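Local coordinates for extracellular haem-binding protein (Streptomyces reticuli, PDB 4BMW) that binds haem and, as an octamer, iron at specific sites, thereby protecting streptomycetes from iron-mediated oxidative stress, at residues S53-D58 / S79-A84. The protein carries 2 engineered substitutions. Residues are numbered along the deposited sequence; the frame is centred on the assembly and turned at random.
Engineered in segment 79-84: Asp81 (natural residue Glu).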
loop_
_atom_site.group_PDB
_atom_site.type_symbol
_atom_site.label_atom_id
_atom_site.label_comp_id
_atom_site.label_asym_id
_atom_site.label_seq_id
_atom_site.Cartn_x
_atom_site.Cartn_y
_atom_site.Cartn_z
ATOM N N SER A 53 7.018 20.614 10.064
ATOM C CA SER A 53 7.386 19.278 10.506
ATOM C C SER A 53 8.842 19.045 10.132
ATOM O O SER A 53 9.315 19.543 9.107
ATOM C CB SER A 53 6.500 18.222 9.846
ATOM O OG SER A 53 5.213 18.194 10.434
ATOM N N VAL A 54 9.552 18.291 10.965
ATOM C CA VAL A 54 10.972 18.043 10.753
ATOM C C VAL A 54 11.255 16.553 10.821
ATOM O O VAL A 54 10.635 15.831 11.605
ATOM C CB VAL A 54 11.832 18.768 11.803
ATOM C CG1 VAL A 54 13.315 18.590 11.503
ATOM C CG2 VAL A 54 11.481 20.246 11.846
ATOM N N ALA A 55 12.191 16.098 9.994
ATOM C CA ALA A 55 12.576 14.694 9.970
ATOM C C ALA A 55 14.078 14.528 9.763
ATOM O O ALA A 55 14.699 15.268 8.997
ATOM C CB ALA A 55 11.821 13.962 8.886
ATOM N N VAL A 56 14.648 13.554 10.463
ATOM C CA VAL A 56 16.033 13.159 10.265
ATOM C C VAL A 56 16.051 11.707 9.809
ATOM O O VAL A 56 15.566 10.825 10.517
ATOM C CB VAL A 56 16.857 13.286 11.556
ATOM C CG1 VAL A 56 18.316 12.941 11.292
ATOM C CG2 VAL A 56 16.746 14.684 12.121
ATOM N N VAL A 57 16.608 11.470 8.625
ATOM C CA VAL A 57 16.655 10.133 8.047
ATOM C C VAL A 57 18.096 9.680 7.889
ATOM O O VAL A 57 18.939 10.412 7.373
ATOM C CB VAL A 57 15.954 10.094 6.676
ATOM C CG1 VAL A 57 16.093 8.720 6.034
ATOM C CG2 VAL A 57 14.486 10.453 6.829
ATOM N N ASP A 58 18.365 8.460 8.333
ATOM C CA ASP A 58 19.699 7.888 8.260
ATOM C C ASP A 58 20.042 7.514 6.826
ATOM O O ASP A 58 19.156 7.273 6.007
ATOM C CB ASP A 58 19.773 6.648 9.146
ATOM C CG ASP A 58 21.180 6.123 9.303
ATOM O OD1 ASP A 58 21.683 5.464 8.368
ATOM O OD2 ASP A 58 21.785 6.366 10.368
ATOM N N SER A 79 6.326 14.917 3.897
ATOM C CA SER A 79 7.168 15.686 2.993
ATOM C C SER A 79 8.574 15.851 3.563
ATOM O O SER A 79 9.564 15.651 2.861
ATOM C CB SER A 79 6.544 17.056 2.729
ATOM O OG SER A 79 7.378 17.849 1.905
ATOM N N ALA A 80 8.653 16.209 4.841
ATOM C CA ALA A 80 9.932 16.373 5.518
ATOM C C ALA A 80 10.700 15.059 5.526
ATOM O O ALA A 80 11.922 15.041 5.390
ATOM C CB ALA A 80 9.711 16.855 6.930
ATOM N N ASP A 81 9.972 13.959 5.682
ATOM C CA ASP A 81 10.585 12.640 5.706
ATOM C C ASP A 81 11.204 12.317 4.352
ATOM O O ASP A 81 12.357 11.897 4.271
ATOM C CB ASP A 81 9.543 11.582 6.068
ATOM C CG ASP A 81 10.132 10.423 6.849
ATOM O OD1 ASP A 81 11.347 10.165 6.726
ATOM O OD2 ASP A 81 9.374 9.765 7.593
ATOM N N ARG A 82 10.432 12.520 3.289
ATOM C CA ARG A 82 10.899 12.227 1.939
ATOM C C ARG A 82 12.036 13.156 1.522
ATOM O O ARG A 82 12.908 12.769 0.744
ATOM C CB ARG A 82 9.749 12.327 0.936
ATOM C CG ARG A 82 8.679 11.256 1.097
ATOM C CD ARG A 82 7.956 11.013 -0.212
ATOM N NE ARG A 82 6.805 10.128 -0.046
ATOM C CZ ARG A 82 6.323 9.331 -0.997
ATOM N NH1 ARG A 82 6.893 9.288 -2.195
ATOM N NH2 ARG A 82 5.269 8.566 -0.747
ATOM N N LYS A 83 12.026 14.379 2.041
ATOM C CA LYS A 83 13.073 15.347 1.730
ATOM C C LYS A 83 14.406 14.941 2.346
ATOM O O LYS A 83 15.455 15.065 1.715
ATOM C CB LYS A 83 12.685 16.732 2.235
ATOM C CG LYS A 83 11.728 17.480 1.334
ATOM C CD LYS A 83 11.396 18.828 1.930
ATOM C CE LYS A 83 10.326 19.551 1.144
ATOM N NZ LYS A 83 9.922 20.813 1.820
ATOM N N ALA A 84 14.356 14.466 3.586
ATOM C CA ALA A 84 15.552 14.028 4.287
ATOM C C ALA A 84 16.116 12.787 3.608
ATOM O O ALA A 84 17.327 12.650 3.437
ATOM C CB ALA A 84 15.222 13.735 5.733
#
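Asp81 OD1 is held by a hydrogen bond to Thr63 OG1 on the neighbouring strand 63-68, and it also presses on a methyl group of Val57. Val57 CG2 lies 3.2 Å from Asp81 OD1, a tight approach for a carbon and an oxygen. Asp81 is an engineered residue that replaces the natural Glu. The Asp81 and Val57 side chains cross at about a right angle. The contact is a helix-on-sheet packing in the HbpS-like fold, an antiparallel sheet with helices against it. Helix 76-90 lies on one face of the sheet. Strand 53-58 is an inner strand, hydrogen-bonded through the backbone to strands 63-68 and 127-135. The local axes approach to 6.7 Å and run in roughly the same direction, crossing at -32°.

Small side chains let the helix sit this close. Ser53, Ala55 and Val57 turn to the helix, while Val54 and Val56 turn to the other face and meet helix 31-47. In Val57, chi1 of 176° sets CG1 anti to the backbone N. CG2 is then left beside that N, where it reaches both Asp81 and Ala84. Val57 CG2 is 3.5 Å from Ala84 CB. The same Ala84 CB rests 3.6 Å from Ala55 O. One turn earlier, Ala80 CB is placed in the same way, 3.5 Å from Ser53 O. Ser53 OG is hydrogen-bonded to Ser76 OG at the start of this helix. Ala55 CB sits against the Ala80-Asp81 backbone, 3.7 Å from Asp81 CA, with Ala80 CB next to it. It also touches Ala80 O, the oxygen that accepts the helical hydrogen bond from Ala84 N at 3.1 Å.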